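Local coordinates for capsid protein (Penaeus vannamei nodavirus, PDB 5YKZ) that forms the capsid of a shrimp nodavirus, its protruding domain pairing with a second copy to build the dimeric spikes on the particle surface, at residues I17-V21 / K106-T110; L40-F45 / V81-I85; G55-L59 / S71-D75. All coordinates share one frame. Residue numbers count along the deposited sequence, not the author numbering.

Contact 1: I17-V21 / K106-T110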
ATOM      1  N   ILE B  17      -1.662 -15.554   1.641  1.00 12.56           N
ATOM      2  CA  ILE B  17      -1.845 -16.951   1.215  1.00 12.89           C
ATOM      3  C   ILE B  17      -2.174 -16.985  -0.255  1.00 12.91           C
ATOM      4  O   ILE B  17      -2.563 -15.997  -0.921  1.00 12.58           O
ATOM      5  CB  ILE B  17      -2.833 -17.672   2.081  1.00 13.37           C
ATOM      6  CG1 ILE B  17      -4.233 -17.039   2.012  1.00 12.97           C
ATOM      7  CG2 ILE B  17      -2.316 -17.851   3.515  1.00 13.92           C
ATOM      8  CD1 ILE B  17      -5.328 -17.946   2.551  1.00 15.07           C
ATOM      9  N   LYS B  18      -2.065 -18.224  -0.753  1.00 12.51           N
ATOM     10  CA  LYS B  18      -2.351 -18.582  -2.148  1.00 12.53           C
ATOM     11  C   LYS B  18      -3.425 -19.575  -2.122  1.00 13.31           C
ATOM     12  O   LYS B  18      -3.176 -20.829  -2.131  1.00 13.73           O
ATOM     13  CB  LYS B  18      -1.079 -19.092  -2.786  1.00 13.42           C
ATOM     14  CG  LYS B  18       0.045 -18.084  -2.779  1.00 14.53           C
ATOM     15  CD  LYS B  18       1.274 -18.618  -3.479  1.00 18.04           C
ATOM     16  CE  LYS B  18       2.503 -17.820  -3.277  1.00 20.24           C
ATOM     17  NZ  LYS B  18       2.377 -16.579  -3.796  1.00 19.98           N
ATOM     18  N   PRO B  19      -4.673 -19.164  -2.067  1.00 13.10           N
ATOM     19  CA  PRO B  19      -5.783 -20.139  -2.034  1.00 14.30           C
ATOM     20  C   PRO B  19      -5.795 -21.087  -3.196  1.00 15.10           C
ATOM     21  O   PRO B  19      -5.487 -20.753  -4.309  1.00 14.63           O
ATOM     22  CB  PRO B  19      -7.041 -19.263  -2.043  1.00 15.72           C
ATOM     23  CG  PRO B  19      -6.587 -17.917  -1.594  1.00 15.82           C
ATOM     24  CD  PRO B  19      -5.166 -17.771  -2.028  1.00 14.16           C
ATOM     25  N   GLU B  20      -6.249 -22.321  -2.898  1.00 14.71           N
ATOM     26  CA  GLU B  20      -6.179 -23.371  -3.904  1.00 14.47           C
ATOM     27  C   GLU B  20      -7.339 -23.387  -4.839  1.00 14.79           C
ATOM     28  O   GLU B  20      -7.223 -23.968  -5.934  1.00 16.20           O
ATOM     29  CB  GLU B  20      -6.017 -24.767  -3.284  1.00 15.43           C
ATOM     30  CG  GLU B  20      -4.697 -24.917  -2.564  1.00 17.54           C
ATOM     31  CD  GLU B  20      -3.510 -25.009  -3.481  1.00 17.68           C
ATOM     32  OE1 GLU B  20      -2.390 -24.666  -3.033  1.00 17.41           O
ATOM     33  OE2 GLU B  20      -3.641 -25.493  -4.624  1.00 18.60           O
ATOM     34  N   VAL B  21      -8.452 -22.910  -4.440  1.00 13.81           N
ATOM     35  CA  VAL B  21      -9.686 -23.006  -5.249  1.00 15.38           C
ATOM     36  C   VAL B  21     -10.243 -21.606  -5.646  1.00 15.40           C
ATOM     37  O   VAL B  21     -10.441 -20.745  -4.746  1.00 15.64           O
ATOM     38  CB  VAL B  21     -10.807 -23.816  -4.539  1.00 17.47           C
ATOM     39  CG1 VAL B  21     -12.103 -23.894  -5.405  1.00 18.87           C
ATOM     40  CG2 VAL B  21     -10.271 -25.204  -4.207  1.00 18.73           C
ATOM     41  N   LYS B 106      -3.431 -17.973 -10.478  1.00 14.56           N
ATOM     42  CA  LYS B 106      -2.567 -16.804 -10.419  1.00 13.61           C
ATOM     43  C   LYS B 106      -1.771 -16.927  -9.135  1.00 13.82           C
ATOM     44  O   LYS B 106      -2.263 -16.562  -8.060  1.00 15.08           O
ATOM     45  CB  LYS B 106      -3.395 -15.520 -10.487  1.00 13.78           C
ATOM     46  CG  LYS B 106      -4.324 -15.421 -11.668  1.00 13.93           C
ATOM     47  CD  LYS B 106      -3.615 -15.459 -13.012  1.00 15.35           C
ATOM     48  CE  LYS B 106      -2.710 -14.268 -13.204  1.00 14.20           C
ATOM     49  NZ  LYS B 106      -2.149 -14.259 -14.570  1.00 15.26           N
ATOM     50  N   LYS B 107      -0.580 -17.492  -9.246  1.00 14.15           N
ATOM     51  CA  LYS B 107       0.218 -17.871  -8.086  1.00 15.59           C
ATOM     52  C   LYS B 107       1.243 -16.819  -7.686  1.00 14.87           C
ATOM     53  O   LYS B 107       2.206 -17.106  -6.944  1.00 16.28           O
ATOM     54  CB  LYS B 107       0.962 -19.220  -8.333  1.00 18.29           C
ATOM     55  CG  LYS B 107       0.120 -20.400  -8.733  1.00 18.90           C
ATOM     56  CD  LYS B 107      -0.893 -20.609  -7.651  1.00 19.66           C
ATOM     57  CE  LYS B 107      -1.629 -22.010  -7.840  1.00 21.88           C
ATOM     58  NZ  LYS B 107      -2.769 -22.152  -6.943  1.00 22.63           N
ATOM     59  N   GLN B 108       1.052 -15.587  -8.195  1.00 13.82           N
ATOM     60  CA  GLN B 108       1.950 -14.477  -7.873  1.00 13.13           C
ATOM     61  C   GLN B 108       1.893 -14.232  -6.359  1.00 13.50           C
ATOM     62  O   GLN B 108       0.988 -14.635  -5.662  1.00 13.97           O
ATOM     63  CB  GLN B 108       1.520 -13.213  -8.633  1.00 13.83           C
ATOM     64  CG  GLN B 108       1.792 -13.319 -10.122  1.00 13.73           C
ATOM     65  CD  GLN B 108       0.773 -14.113 -10.933  1.00 14.03           C
ATOM     66  OE1 GLN B 108      -0.274 -14.455 -10.425  1.00 13.90           O
ATOM     67  NE2 GLN B 108       1.144 -14.437 -12.183  1.00 14.97           N
ATOM     68  N   THR B 109       2.897 -13.503  -5.860  1.00 12.67           N
ATOM     69  CA  THR B 109       3.050 -13.211  -4.451  1.00 13.59           C
ATOM     70  C   THR B 109       2.740 -11.770  -4.179  1.00 12.82           C
ATOM     71  O   THR B 109       3.382 -10.852  -4.739  1.00 13.18           O
ATOM     72  CB  THR B 109       4.464 -13.518  -3.980  1.00 13.52           C
ATOM     73  OG1 THR B 109       4.753 -14.925  -4.177  1.00 15.45           O
ATOM     74  CG2 THR B 109       4.616 -13.268  -2.495  1.00 15.54           C
ATOM     75  N   THR B 110       1.758 -11.557  -3.315  1.00 12.15           N
ATOM     76  CA  THR B 110       1.441 -10.205  -2.819  1.00 12.52           C
ATOM     77  C   THR B 110       1.368 -10.326  -1.307  1.00 11.79           C
ATOM     78  O   THR B 110       1.420 -11.414  -0.737  1.00 12.16           O
ATOM     79  CB  THR B 110       0.182  -9.640  -3.417  1.00 12.61           C
ATOM     80  OG1 THR B 110      -0.959 -10.300  -2.901  1.00 13.02           O
ATOM     81  CG2 THR B 110       0.201  -9.690  -4.936  1.00 13.72           C
TER
HETATM   82  O   HOH W   1       0.730 -14.331  -2.342  1.00 14.41           O
HETATM   83  O   HOH W   2      -1.967 -22.273  -4.217  1.00 18.89           O
HETATM   84  O   HOH W   3      -3.314 -19.588  -5.481  1.00 23.10           O
HETATM   85  O   HOH W   4      -5.036 -23.770  -7.686  1.00 22.06           O

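Contact 2: L40-F45 / V81-I85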
ATOM      1  N   LEU B  40      -2.820  -1.811  11.815  1.00 13.57           N
ATOM      2  CA  LEU B  40      -3.325  -1.442  10.455  1.00 13.21           C
ATOM      3  C   LEU B  40      -2.584  -2.270   9.441  1.00 13.33           C
ATOM      4  O   LEU B  40      -1.334  -2.399   9.545  1.00 14.25           O
ATOM      5  CB  LEU B  40      -3.021  -0.001  10.274  1.00 15.37           C
ATOM      6  CG  LEU B  40      -3.693   0.686   9.169  1.00 18.53           C
ATOM      7  CD1 LEU B  40      -5.236   0.861   9.375  1.00 17.46           C
ATOM      8  CD2 LEU B  40      -3.040   2.030   8.871  1.00 23.25           C
ATOM      9  N   LEU B  41      -3.264  -2.780   8.449  1.00 12.53           N
ATOM     10  CA  LEU B  41      -2.657  -3.546   7.372  1.00 12.91           C
ATOM     11  C   LEU B  41      -2.815  -2.817   6.083  1.00 12.72           C
ATOM     12  O   LEU B  41      -3.926  -2.368   5.750  1.00 13.15           O
ATOM     13  CB  LEU B  41      -3.304  -4.933   7.213  1.00 13.16           C
ATOM     14  CG  LEU B  41      -3.678  -5.664   8.467  1.00 13.62           C
ATOM     15  CD1 LEU B  41      -4.284  -6.996   8.183  1.00 13.30           C
ATOM     16  CD2 LEU B  41      -2.465  -5.847   9.414  1.00 14.18           C
ATOM     17  N   THR B  42      -1.742  -2.673   5.274  1.00 11.97           N
ATOM     18  CA  THR B  42      -1.767  -2.016   3.995  1.00 13.09           C
ATOM     19  C   THR B  42      -1.153  -2.921   2.952  1.00 11.80           C
ATOM     20  O   THR B  42      -0.187  -3.661   3.264  1.00 12.82           O
ATOM     21  CB  THR B  42      -0.993  -0.672   4.094  1.00 14.61           C
ATOM     22  OG1 THR B  42       0.386  -0.926   4.581  1.00 17.25           O
ATOM     23  CG2 THR B  42      -1.657   0.248   5.019  1.00 14.29           C
ATOM     24  N   PRO B  43      -1.638  -2.905   1.723  1.00 12.76           N
ATOM     25  CA  PRO B  43      -1.150  -3.845   0.697  1.00 12.54           C
ATOM     26  C   PRO B  43       0.192  -3.472   0.123  1.00 12.77           C
ATOM     27  O   PRO B  43       0.506  -2.275   0.045  1.00 14.12           O
ATOM     28  CB  PRO B  43      -2.239  -3.739  -0.396  1.00 13.98           C
ATOM     29  CG  PRO B  43      -2.766  -2.326  -0.231  1.00 15.86           C
ATOM     30  CD  PRO B  43      -2.773  -2.069   1.232  1.00 13.85           C
ATOM     31  N   ALA B  44       0.922  -4.404  -0.405  1.00 12.91           N
ATOM     32  CA  ALA B  44       2.188  -4.174  -1.100  1.00 12.68           C
ATOM     33  C   ALA B  44       2.564  -5.383  -1.898  1.00 12.54           C
ATOM     34  O   ALA B  44       2.254  -6.546  -1.459  1.00 14.16           O
ATOM     35  CB  ALA B  44       3.309  -3.823  -0.137  1.00 14.40           C
ATOM     36  N   PHE B  45       3.341  -5.236  -2.956  1.00 12.00           N
ATOM     37  CA  PHE B  45       3.957  -6.374  -3.614  1.00 12.02           C
ATOM     38  C   PHE B  45       5.147  -5.864  -4.413  1.00 11.89           C
ATOM     39  O   PHE B  45       5.241  -4.659  -4.740  1.00 11.90           O
ATOM     40  CB  PHE B  45       2.976  -7.161  -4.476  1.00 12.64           C
ATOM     41  CG  PHE B  45       2.319  -6.333  -5.539  1.00 11.93           C
ATOM     42  CD1 PHE B  45       2.968  -5.970  -6.673  1.00 12.78           C
ATOM     43  CD2 PHE B  45       1.027  -5.916  -5.363  1.00 12.37           C
ATOM     44  CE1 PHE B  45       2.303  -5.162  -7.643  1.00 12.75           C
ATOM     45  CE2 PHE B  45       0.404  -5.141  -6.281  1.00 13.58           C
ATOM     46  CZ  PHE B  45       1.054  -4.768  -7.408  1.00 13.82           C
ATOM     47  N   VAL B  81      -4.883  -1.234  -6.099  1.00 11.28           N
ATOM     48  CA  VAL B  81      -4.075  -1.738  -4.953  1.00 11.60           C
ATOM     49  C   VAL B  81      -4.449  -0.811  -3.834  1.00 12.15           C
ATOM     50  O   VAL B  81      -3.880   0.299  -3.737  1.00 12.45           O
ATOM     51  CB  VAL B  81      -2.616  -1.760  -5.275  1.00 11.77           C
ATOM     52  CG1 VAL B  81      -1.833  -2.303  -4.083  1.00 12.69           C
ATOM     53  CG2 VAL B  81      -2.293  -2.637  -6.497  1.00 13.50           C
ATOM     54  N   SER B  82      -5.450  -1.169  -3.029  1.00 12.23           N
ATOM     55  CA  SER B  82      -6.026  -0.170  -2.141  1.00 13.05           C
ATOM     56  C   SER B  82      -6.687  -0.852  -0.946  1.00 12.86           C
ATOM     57  O   SER B  82      -6.796  -2.109  -0.876  1.00 13.29           O
ATOM     58  CB  SER B  82      -7.034   0.638  -2.911  1.00 14.38           C
ATOM     59  OG  SER B  82      -7.281   1.872  -2.216  1.00 18.00           O
ATOM     60  N   GLY B  83      -7.158  -0.032  -0.045  1.00 12.05           N
ATOM     61  CA  GLY B  83      -7.752  -0.485   1.195  1.00 12.89           C
ATOM     62  C   GLY B  83      -6.789  -0.666   2.297  1.00 12.39           C
ATOM     63  O   GLY B  83      -5.618  -0.926   2.061  1.00 13.51           O
ATOM     64  N   PHE B  84      -7.304  -0.547   3.515  1.00 12.79           N
ATOM     65  CA  PHE B  84      -6.504  -0.772   4.681  1.00 13.22           C
ATOM     66  C   PHE B  84      -7.381  -1.387   5.735  1.00 13.54           C
ATOM     67  O   PHE B  84      -8.598  -1.038   5.865  1.00 14.02           O
ATOM     68  CB  PHE B  84      -5.829   0.516   5.199  1.00 14.39           C
ATOM     69  CG  PHE B  84      -6.710   1.747   5.264  1.00 14.00           C
ATOM     70  CD1 PHE B  84      -7.435   2.095   6.354  1.00 15.56           C
ATOM     71  CD2 PHE B  84      -6.740   2.621   4.213  1.00 15.26           C
ATOM     72  CE1 PHE B  84      -8.202   3.213   6.400  1.00 15.54           C
ATOM     73  CE2 PHE B  84      -7.437   3.765   4.275  1.00 16.31           C
ATOM     74  CZ  PHE B  84      -8.198   4.051   5.297  1.00 17.48           C
ATOM     75  N   ILE B  85      -6.864  -2.340   6.452  1.00 13.14           N
ATOM     76  CA  ILE B  85      -7.579  -3.130   7.465  1.00 12.95           C
ATOM     77  C   ILE B  85      -7.145  -2.713   8.836  1.00 12.80           C
ATOM     78  O   ILE B  85      -5.942  -2.571   9.118  1.00 13.74           O
ATOM     79  CB  ILE B  85      -7.286  -4.637   7.231  1.00 12.77           C
ATOM     80  CG1 ILE B  85      -8.006  -5.116   6.018  1.00 13.07           C
ATOM     81  CG2 ILE B  85      -7.688  -5.438   8.478  1.00 12.97           C
ATOM     82  CD1 ILE B  85      -7.576  -6.493   5.516  1.00 13.93           C
TER

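Contact 3: G55-L59 / S71-D75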
ATOM      1  N   GLY B  55      -5.315 -14.716 -17.485  1.00 17.93           N
ATOM      2  CA  GLY B  55      -6.237 -14.411 -16.400  1.00 17.48           C
ATOM      3  C   GLY B  55      -5.689 -13.359 -15.460  1.00 14.65           C
ATOM      4  O   GLY B  55      -4.520 -13.002 -15.484  1.00 17.95           O
ATOM      5  N   ILE B  56      -6.588 -12.815 -14.674  1.00 14.35           N
ATOM      6  CA  ILE B  56      -6.318 -11.650 -13.833  1.00 13.81           C
ATOM      7  C   ILE B  56      -6.093 -12.117 -12.370  1.00 13.79           C
ATOM      8  O   ILE B  56      -6.950 -12.789 -11.806  1.00 13.53           O
ATOM      9  CB  ILE B  56      -7.419 -10.682 -13.920  1.00 14.95           C
ATOM     10  CG1 ILE B  56      -7.765 -10.252 -15.401  1.00 16.94           C
ATOM     11  CG2 ILE B  56      -7.076  -9.405 -13.111  1.00 14.65           C
ATOM     12  CD1 ILE B  56      -9.070  -9.461 -15.515  1.00 20.06           C
ATOM     13  N   TYR B  57      -5.018 -11.633 -11.756  1.00 12.30           N
ATOM     14  CA  TYR B  57      -4.786 -11.759 -10.311  1.00 12.45           C
ATOM     15  C   TYR B  57      -5.750 -10.799  -9.629  1.00 12.48           C
ATOM     16  O   TYR B  57      -5.623  -9.565  -9.805  1.00 12.66           O
ATOM     17  CB  TYR B  57      -3.358 -11.414  -9.969  1.00 12.67           C
ATOM     18  CG  TYR B  57      -3.035 -11.604  -8.503  1.00 12.65           C
ATOM     19  CD1 TYR B  57      -3.320 -10.665  -7.577  1.00 12.27           C
ATOM     20  CD2 TYR B  57      -2.437 -12.756  -8.061  1.00 12.61           C
ATOM     21  CE1 TYR B  57      -3.081 -10.869  -6.225  1.00 12.87           C
ATOM     22  CE2 TYR B  57      -2.126 -12.975  -6.744  1.00 12.82           C
ATOM     23  CZ  TYR B  57      -2.501 -12.014  -5.811  1.00 12.14           C
ATOM     24  OH  TYR B  57      -2.255 -12.201  -4.456  1.00 12.96           O
ATOM     25  N   ILE B  58      -6.717 -11.313  -8.844  1.00 12.33           N
ATOM     26  CA  ILE B  58      -7.650 -10.541  -8.075  1.00 12.41           C
ATOM     27  C   ILE B  58      -7.773 -11.132  -6.708  1.00 12.07           C
ATOM     28  O   ILE B  58      -8.302 -12.262  -6.559  1.00 13.07           O
ATOM     29  CB  ILE B  58      -9.058 -10.516  -8.742  1.00 13.23           C
ATOM     30  CG1 ILE B  58      -8.998 -10.030 -10.216  1.00 14.02           C
ATOM     31  CG2 ILE B  58      -9.965  -9.582  -7.950  1.00 14.93           C
ATOM     32  CD1 ILE B  58     -10.326  -9.997 -10.955  1.00 16.37           C
ATOM     33  N   LEU B  59      -7.301 -10.403  -5.720  1.00 12.39           N
ATOM     34  CA  LEU B  59      -7.341 -10.827  -4.329  1.00 12.04           C
ATOM     35  C   LEU B  59      -8.201  -9.879  -3.560  1.00 12.06           C
ATOM     36  O   LEU B  59      -8.055  -8.613  -3.739  1.00 13.43           O
ATOM     37  CB  LEU B  59      -5.924 -10.890  -3.769  1.00 13.74           C
ATOM     38  CG  LEU B  59      -5.814 -11.263  -2.280  1.00 14.83           C
ATOM     39  CD1 LEU B  59      -4.566 -12.019  -1.992  1.00 16.05           C
ATOM     40  CD2 LEU B  59      -5.820  -9.986  -1.412  1.00 17.20           C
ATOM     41  N   SER B  71      -7.922  -4.722  -1.375  1.00 12.41           N
ATOM     42  CA  SER B  71      -8.207  -5.137  -2.713  1.00 12.98           C
ATOM     43  C   SER B  71      -6.960  -5.017  -3.571  1.00 12.40           C
ATOM     44  O   SER B  71      -6.349  -3.923  -3.642  1.00 13.44           O
ATOM     45  CB  SER B  71      -9.287  -4.261  -3.339  1.00 14.46           C
ATOM     46  OG  SER B  71      -9.379  -4.493  -4.710  1.00 19.85           O
ATOM     47  N   ILE B  72      -6.567  -6.103  -4.212  1.00 12.33           N
ATOM     48  CA  ILE B  72      -5.493  -6.104  -5.215  1.00 12.67           C
ATOM     49  C   ILE B  72      -6.086  -6.703  -6.455  1.00 12.87           C
ATOM     50  O   ILE B  72      -6.244  -7.940  -6.561  1.00 14.85           O
ATOM     51  CB  ILE B  72      -4.230  -6.890  -4.744  1.00 12.91           C
ATOM     52  CG1 ILE B  72      -3.653  -6.305  -3.475  1.00 13.40           C
ATOM     53  CG2 ILE B  72      -3.253  -6.919  -5.866  1.00 14.01           C
ATOM     54  CD1 ILE B  72      -2.500  -7.017  -2.868  1.00 14.02           C
ATOM     55  N   ASN B  73      -6.433  -5.901  -7.426  1.00 12.41           N
ATOM     56  CA  ASN B  73      -7.062  -6.299  -8.685  1.00 13.50           C
ATOM     57  C   ASN B  73      -6.133  -5.821  -9.790  1.00 13.33           C
ATOM     58  O   ASN B  73      -6.017  -4.608 -10.029  1.00 13.41           O
ATOM     59  CB  ASN B  73      -8.489  -5.797  -8.818  1.00 14.12           C
ATOM     60  CG  ASN B  73      -9.093  -6.264 -10.124  1.00 13.79           C
ATOM     61  OD1 ASN B  73      -8.467  -6.558 -11.036  1.00 14.41           O
ATOM     62  ND2 ASN B  73     -10.445  -6.292 -10.123  1.00 17.37           N
ATOM     63  N   MET B  74      -5.449  -6.739 -10.441  1.00 11.85           N
ATOM     64  CA  MET B  74      -4.493  -6.431 -11.438  1.00 13.07           C
ATOM     65  C   MET B  74      -5.120  -6.339 -12.874  1.00 13.75           C
ATOM     66  O   MET B  74      -4.407  -6.368 -13.849  1.00 15.30           O
ATOM     67  CB  MET B  74      -3.293  -7.325 -11.373  1.00 13.79           C
ATOM     68  CG  MET B  74      -2.564  -7.215 -10.033  1.00 14.01           C
ATOM     69  SD  MET B  74      -2.274  -5.608  -9.373  1.00 16.05           S
ATOM     70  CE  MET B  74      -1.261  -5.101 -10.509  1.00 15.93           C
ATOM     71  N   ASP B  75      -6.394  -6.204 -12.992  1.00 13.34           N
ATOM     72  CA  ASP B  75      -7.060  -6.019 -14.316  1.00 14.20           C
ATOM     73  C   ASP B  75      -6.383  -4.842 -15.018  1.00 15.12           C
ATOM     74  O   ASP B  75      -6.392  -3.733 -14.483  1.00 15.54           O
ATOM     75  CB  ASP B  75      -8.509  -5.770 -14.115  1.00 14.85           C
ATOM     76  CG  ASP B  75      -9.363  -5.734 -15.414  1.00 17.34           C
ATOM     77  OD1 ASP B  75      -8.809  -5.256 -16.426  1.00 17.94           O
ATOM     78  OD2 ASP B  75     -10.513  -6.122 -15.304  1.00 18.76           O
TER
HETATM   79  O   HOH W   5      -9.919  -7.106  -5.260  1.00 24.73           O

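Contact 1: I17-V21 / K106-T110
Ile17 leads the chain out of strand 7-15, its CA-to-CB bond turned away from 106-110, and the contact proper begins with Lys18. There the CA-to-CB bond points toward the other loop, and a side chain extended through chi2 and chi3 carries the ammonium group to the carbonyls of Lys107 and Gln108 and the hydroxyl of Thr109. Lys18 NZ donates to Lys107 O at 3.2 Å and to Thr109 OG1 at 2.9 Å, and more weakly to Gln108 O at 3.0 Å. Water 1 accepts from Lys18 NZ at 3.1 Å and from Thr110 N at 3.1 Å, so one ammonium group binds two carbonyls, a hydroxyl and a water.

Pro19 and Glu20 are joined to 106-110 mainly through solvent. Lys107 reaches back beside them, and its NZ stands 4.0 Å from Pro19 O, a gap filled by water 3, which lies 2.7 Å from Pro19 O and 3.0 Å from Lys107 NZ. Water 4 links Glu20 O (2.8 Å) to Lys107 NZ (2.9 Å) in the same way. Glu20 OE2 is 4.2 Å from Lys107 NZ, too far for a salt bridge, and the direct partner of this ammonium is the carbonyl of Ala104.

Behind the contact, Gln108 is held by Glu53 and Asn49, while Pro19 packs on Leu101 and Glu26. Two irregular connections, one following strand 7-15 and the other preceding strand 111-118, are thus joined through lysine ammonium groups to carbonyls, a hydroxyl and bridging waters, a loop-to-loop contact at one end of an antiparallel beta fold.

Contact 2: L40-F45 / V81-I85
This is a buried antiparallel strand pairing between neighbouring strands 38-48 and 79-88, well inside the beta domain, and it is regular at one end only. Leu41 and Ile85 form a hydrogen-bonded pair, with Leu41 N to Ile85 O at 2.8 Å and Ile85 N to Leu41 O at 3.0 Å. Two CA-H...O contacts flank them: Leu40 CA to Ile85 O at 3.1 Å and Phe84 CA to Leu41 O at 3.2 Å.

Beyond this pair the backbones separate. Pro43 has no amide hydrogen to offer, and its ring fills the space instead, Pro43 CD lying 3.2 Å from Gly83 O and Pro43 CG 4.0 Å from Val81 CG1. Gly83, with a positive phi, adopts a conformation suited to glycine where 79-88 breaks from regular strand. Further along, Val81 CG2 meets the edge of the Phe45 ring, 3.7 Å from Phe45 CE2.

Phe45 and Val81 also pair with a strand of the second subunit, which continues the sheet across the dimer interface; Phe45 packs there on Val81 of the second subunit. The chemistry therefore changes along the contact, from paired amides to apolar packing, and where the two strands part, side chains rather than backbone hydrogen bonds hold them together.

Contact 3: G55-L59 / S71-D75
Backbone amides and carbonyls carry most of the polar load between 55-59 and 71-75. Met74 N donates to Tyr57 O at 2.9 Å; Leu59 N gives its hydrogen to Ile72 O at 2.8 Å, and Ile72 N returns one to Leu59 O at 3.0 Å. Leu59 O also accepts from water 5 at 2.8 Å, which lies 2.7 Å from Ser71 OG. These bonds zip up the open end of the beta hairpin made by strands 58-63 and 66-73, with Leu59 opposite Ile72 as a hydrogen-bonded pair and Ile58 opposite Asn73 as a non-hydrogen-bonded one, whose backbones bond outward to Thr102 and Thr80 respectively. At its mouth the chain leaves in an Asx turn: Asn73 OD1 takes the hydrogen of Asp75 N at 2.9 Å, while Asp75 OD1 accepts from the amide of Thr77. Ile56 covers this turn, its CG2 3.3 Å from Asp75 N. Beside Ile72, on the face it shares with Leu59, Tyr57 CE1 approaches Ile72 CG2 at 4.0 Å, and Tyr57 OH is hydrogen-bonded to the hydroxyl of Thr110.

Contact 2 lies deepest, its centre about 7 Å from the centre of the chain, whereas contacts 1 and 3 are partly buried, their centres at about 11 and 13 Å. Contacts 2 and 3 belong to one sheet, since strands 79-88 and 66-73 are neighbours, joined where Ser82 O lies 2.9 Å from Ser71 N; contact 1 instead fastens two connecting loops. Accordingly, charge and water dominate contact 1, main-chain bonds contact 3, and apolar side chains much of contact 2. Thr110 brings the three together, its OG1 lying 2.8 Å from Tyr57 OH and its CG2 3.8 Å from Phe45 CB. In sequence, contact 3 is nested within contact 2, and both within contact 1.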